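Local coordinates for protein lactate dehydrogenase (Eimeria maxima, PDB 6CT6) that probably catalyses the reduction of pyruvate to lactate, using NADH as the hydride donor, at residues I83-I87 and V106-M111. Residues are numbered along the deposited sequence; the frame is centred on the assembly and turned at random.
With NAI (1,4-dihydronicotinamide adenine dinucleotide), chain D.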
ATOM      1  N   ILE B  83     -14.007   6.984   5.763  1.00 27.51           N
ATOM      2  CA  ILE B  83     -14.802   5.837   6.200  1.00 27.05           C
ATOM      3  C   ILE B  83     -14.719   4.737   5.151  1.00 27.90           C
ATOM      4  O   ILE B  83     -15.118   4.936   3.996  1.00 27.49           O
ATOM      5  CB  ILE B  83     -16.270   6.222   6.445  1.00 27.42           C
ATOM      6  CG1 ILE B  83     -16.384   7.284   7.535  1.00 25.23           C
ATOM      7  CG2 ILE B  83     -17.093   4.990   6.840  1.00 25.86           C
ATOM      8  CD1 ILE B  83     -17.721   8.006   7.540  1.00 27.51           C
ATOM      9  N   THR B  84     -14.228   3.569   5.561  1.00 25.30           N
ATOM     10  CA  THR B  84     -14.338   2.352   4.768  1.00 25.03           C
ATOM     11  C   THR B  84     -15.021   1.230   5.546  1.00 26.20           C
ATOM     12  O   THR B  84     -14.978   0.072   5.115  1.00 25.58           O
ATOM     13  CB  THR B  84     -12.955   1.900   4.288  1.00 24.10           C
ATOM     14  OG1 THR B  84     -12.100   1.658   5.410  1.00 27.36           O
ATOM     15  CG2 THR B  84     -12.320   2.945   3.372  1.00 27.99           C
ATOM     16  N   ALA B  85     -15.646   1.549   6.677  1.00 24.59           N
ATOM     17  CA  ALA B  85     -16.265   0.538   7.525  1.00 28.58           C
ATOM     18  C   ALA B  85     -17.387  -0.190   6.795  1.00 31.18           C
ATOM     19  O   ALA B  85     -18.121   0.399   5.997  1.00 27.92           O
ATOM     20  CB  ALA B  85     -16.813   1.190   8.795  1.00 31.26           C
ATOM     21  N   GLY B  86     -17.525  -1.475   7.083  1.00 32.11           N
ATOM     22  CA  GLY B  86     -18.612  -2.262   6.540  1.00 32.83           C
ATOM     23  C   GLY B  86     -18.297  -3.738   6.551  1.00 38.17           C
ATOM     24  O   GLY B  86     -17.146  -4.164   6.665  1.00 33.85           O
ATOM     25  N   ILE B  87     -19.359  -4.534   6.451  1.00 34.68           N
ATOM     26  CA  ILE B  87     -19.228  -5.949   6.118  1.00 37.26           C
ATOM     27  C   ILE B  87     -19.157  -6.057   4.602  1.00 35.87           C
ATOM     28  O   ILE B  87     -20.032  -5.544   3.894  1.00 39.85           O
ATOM     29  CB  ILE B  87     -20.411  -6.761   6.671  1.00 37.88           C
ATOM     30  CG1 ILE B  87     -20.643  -6.477   8.162  1.00 38.04           C
ATOM     31  CG2 ILE B  87     -20.188  -8.253   6.437  1.00 37.81           C
ATOM     32  CD1 ILE B  87     -19.511  -6.907   9.075  1.00 41.87           C
ATOM     33  N   VAL B 106     -27.117  -4.211   6.002  1.00 32.63           N
ATOM     34  CA  VAL B 106     -26.167  -4.328   7.101  1.00 31.28           C
ATOM     35  C   VAL B 106     -25.350  -3.052   7.238  1.00 34.60           C
ATOM     36  O   VAL B 106     -25.206  -2.494   8.332  1.00 31.50           O
ATOM     37  CB  VAL B 106     -25.259  -5.552   6.873  1.00 36.89           C
ATOM     38  CG1 VAL B 106     -24.273  -5.717   8.023  1.00 40.34           C
ATOM     39  CG2 VAL B 106     -26.100  -6.805   6.693  1.00 45.58           C
ATOM     40  N   ASN B 107     -24.815  -2.565   6.123  1.00 32.63           N
ATOM     41  CA  ASN B 107     -23.872  -1.459   6.174  1.00 34.36           C
ATOM     42  C   ASN B 107     -24.556  -0.121   6.426  1.00 32.54           C
ATOM     43  O   ASN B 107     -23.909   0.800   6.930  1.00 34.39           O
ATOM     44  CB  ASN B 107     -23.059  -1.441   4.878  1.00 35.68           C
ATOM     45  CG  ASN B 107     -22.054  -2.584   4.816  1.00 32.51           C
ATOM     46  OD1 ASN B 107     -21.518  -2.999   5.845  1.00 32.66           O
ATOM     47  ND2 ASN B 107     -21.814  -3.110   3.622  1.00 31.97           N
ATOM     48  N   ILE B 108     -25.852   0.005   6.121  1.00 34.40           N
ATOM     49  CA  ILE B 108     -26.569   1.224   6.483  1.00 33.38           C
ATOM     50  C   ILE B 108     -26.549   1.416   7.996  1.00 31.75           C
ATOM     51  O   ILE B 108     -26.427   2.541   8.491  1.00 29.47           O
ATOM     52  CB  ILE B 108     -28.009   1.202   5.931  1.00 38.49           C
ATOM     53  CG1 ILE B 108     -28.675   2.569   6.122  1.00 41.59           C
ATOM     54  CG2 ILE B 108     -28.847   0.116   6.592  1.00 39.49           C
ATOM     55  CD1 ILE B 108     -28.391   3.530   4.997  1.00 45.04           C
ATOM     56  N   LYS B 109     -26.660   0.321   8.755  1.00 30.92           N
ATOM     57  CA  LYS B 109     -26.651   0.438  10.211  1.00 33.08           C
ATOM     58  C   LYS B 109     -25.258   0.765  10.730  1.00 30.46           C
ATOM     59  O   LYS B 109     -25.114   1.502  11.711  1.00 31.59           O
ATOM     60  CB  LYS B 109     -27.179  -0.848  10.853  1.00 36.95           C
ATOM     61  CG  LYS B 109     -28.649  -1.114  10.563  1.00 46.02           C
ATOM     62  CD  LYS B 109     -29.274  -2.046  11.591  1.00 58.11           C
ATOM     63  CE  LYS B 109     -30.729  -2.333  11.253  1.00 69.94           C
ATOM     64  NZ  LYS B 109     -31.565  -1.100  11.200  1.00 69.99           N
ATOM     65  N   ILE B 110     -24.219   0.230  10.086  1.00 32.06           N
ATOM     66  CA  ILE B 110     -22.852   0.581  10.465  1.00 33.14           C
ATOM     67  C   ILE B 110     -22.598   2.060  10.208  1.00 29.39           C
ATOM     68  O   ILE B 110     -22.000   2.757  11.036  1.00 29.66           O
ATOM     69  CB  ILE B 110     -21.846  -0.312   9.713  1.00 28.91           C
ATOM     70  CG1 ILE B 110     -21.954  -1.754  10.213  1.00 32.39           C
ATOM     71  CG2 ILE B 110     -20.417   0.208   9.885  1.00 33.80           C
ATOM     72  CD1 ILE B 110     -21.196  -2.765   9.373  1.00 35.02           C
ATOM     73  N   MET B 111     -23.052   2.565   9.057  1.00 29.93           N
ATOM     74  CA  MET B 111     -22.879   3.982   8.749  1.00 31.75           C
ATOM     75  C   MET B 111     -23.506   4.870   9.815  1.00 36.68           C
ATOM     76  O   MET B 111     -23.005   5.968  10.078  1.00 34.69           O
ATOM     77  CB  MET B 111     -23.489   4.301   7.384  1.00 32.11           C
ATOM     78  CG  MET B 111     -22.762   3.683   6.200  1.00 34.34           C
ATOM     79  SD  MET B 111     -21.036   4.194   6.032  1.00 33.47           S
ATOM     80  CE  MET B 111     -20.180   2.891   6.916  1.00 37.19           C
TER
HETATM   81  PA  NAI D 401     -12.428  -4.476   3.903  1.00 35.50           P
HETATM   82  O1A NAI D 401     -13.401  -5.568   4.286  1.00 34.73           O
HETATM   83  O2A NAI D 401     -10.995  -4.832   3.582  1.00 28.53           O
HETATM   84  O5B NAI D 401     -12.419  -3.407   5.103  1.00 30.36           O
HETATM   85  C5B NAI D 401     -13.625  -3.044   5.768  1.00 34.87           C
HETATM   86  C4B NAI D 401     -13.317  -2.927   7.251  1.00 34.25           C
HETATM   87  O4B NAI D 401     -14.366  -2.262   7.958  1.00 33.56           O
HETATM   88  C3B NAI D 401     -13.150  -4.294   7.909  1.00 36.27           C
HETATM   89  O3B NAI D 401     -11.824  -4.411   8.430  1.00 32.50           O
HETATM   90  C2B NAI D 401     -14.185  -4.322   9.018  1.00 35.73           C
HETATM   91  O2B NAI D 401     -13.727  -4.996  10.191  1.00 33.01           O
HETATM   92  C1B NAI D 401     -14.383  -2.838   9.260  1.00 35.94           C
HETATM   93  N9A NAI D 401     -15.607  -2.474  10.006  1.00 36.71           N
HETATM   94  C8A NAI D 401     -16.800  -3.102  10.065  1.00 34.17           C
HETATM   95  N7A NAI D 401     -17.646  -2.419  10.884  1.00 33.74           N
HETATM   96  C5A NAI D 401     -16.983  -1.347  11.358  1.00 33.76           C
HETATM   97  C6A NAI D 401     -17.261  -0.210  12.258  1.00 35.39           C
HETATM   98  N6A NAI D 401     -18.466  -0.067  12.848  1.00 35.70           N
HETATM   99  N1A NAI D 401     -16.271   0.686  12.473  1.00 38.38           N
HETATM  100  C2A NAI D 401     -15.059   0.571  11.895  1.00 34.30           C
HETATM  101  N3A NAI D 401     -14.743  -0.437  11.071  1.00 33.84           N
HETATM  102  C4A NAI D 401     -15.643  -1.398  10.774  1.00 35.43           C
HETATM  103  O3  NAI D 401     -13.063  -3.648   2.668  1.00 32.56           O
HETATM  104  PN  NAI D 401     -12.260  -2.613   1.719  1.00 31.39           P
HETATM  105  O1N NAI D 401     -11.643  -3.385   0.577  1.00 31.63           O
HETATM  106  O2N NAI D 401     -11.397  -1.721   2.582  1.00 33.65           O
HETATM  107  O5D NAI D 401     -13.482  -1.749   1.123  1.00 32.65           O
HETATM  108  C5D NAI D 401     -14.266  -0.956   2.008  1.00 35.02           C
HETATM  109  C4D NAI D 401     -15.473  -0.349   1.307  1.00 38.08           C
HETATM  110  O4D NAI D 401     -15.072   0.503   0.225  1.00 37.92           O
HETATM  111  C3D NAI D 401     -16.369  -1.424   0.711  1.00 36.94           C
HETATM  112  O3D NAI D 401     -17.731  -1.097   0.993  1.00 33.88           O
HETATM  113  C2D NAI D 401     -16.095  -1.345  -0.773  1.00 38.77           C
HETATM  114  O2D NAI D 401     -17.185  -1.804  -1.573  1.00 37.63           O
HETATM  115  C1D NAI D 401     -15.845   0.146  -0.924  1.00 37.49           C
HETATM  116  N1N NAI D 401     -15.194   0.581  -2.167  1.00 36.61           N
HETATM  117  C2N NAI D 401     -15.593   1.767  -2.626  1.00 39.26           C
HETATM  118  C3N NAI D 401     -15.077   2.332  -3.771  1.00 37.79           C
HETATM  119  C7N NAI D 401     -15.617   3.668  -4.189  1.00 37.65           C
HETATM  120  O7N NAI D 401     -16.281   4.313  -3.392  1.00 31.70           O
HETATM  121  N7N NAI D 401     -15.382   4.119  -5.414  1.00 38.33           N
HETATM  122  C4N NAI D 401     -14.012   1.631  -4.571  1.00 36.67           C
HETATM  123  C5N NAI D 401     -13.655   0.346  -3.975  1.00 42.02           C
HETATM  124  C6N NAI D 401     -14.247  -0.122  -2.802  1.00 39.71           C
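Gly86 and Asn107 bring the two backbones together, their CA atoms 5.3 Å apart, where the loop that leaves strand 80-83 passes the N-terminal part of helix 104-121. At Gly86 the backbone is nearly fully extended with a positive phi; the residue has no side chain, and its CA packs directly against Asn107 OD1 (3.1 Å). The Asn107 amide thus lies close to the main chain and bonds to both the backbone N-H and the C=O of Ile87. OD1 accepts from Ile87 N at 2.7 Å, in the carbonyl plane and on a lone pair, though the N-H is bent off the line (141°). ND2 returns a straighter bond (164°) to Ile87 O at 3.0 Å, with the acceptor almost in the amide plane. Two bonds from one flat group fix its rotation.

Apolar contacts flank this pair. Toward the surface, Ile87 CG1 lies 3.7 Å from Val106 CG1 and also meets Ile110 CD1, the Ile87 and Ile110 side chains crossing near a right angle. On the buried side, Met111 bends at chi2 and chi3 (the latter 94°), which brings CE to 3.7 Å from Ile83 CG2 and against Ala85 O.

Ala85 CB and Ile110 CG2 touch each other at 3.9 Å and lie on one face of the NADH adenine: CB sits over the ring, 3.5 Å from C4A, and CG2 above the plane near N6A. The helix thus helps the loop form the adenine pocket of this Rossmann-type domain. Strand 80-83 runs between strands 11-15 and 126-129; Ala85 O is hydrogen-bonded to Thr131 OG1 beyond the latter, while Asn107 and Met111 pack on Met137 of helix 134-145.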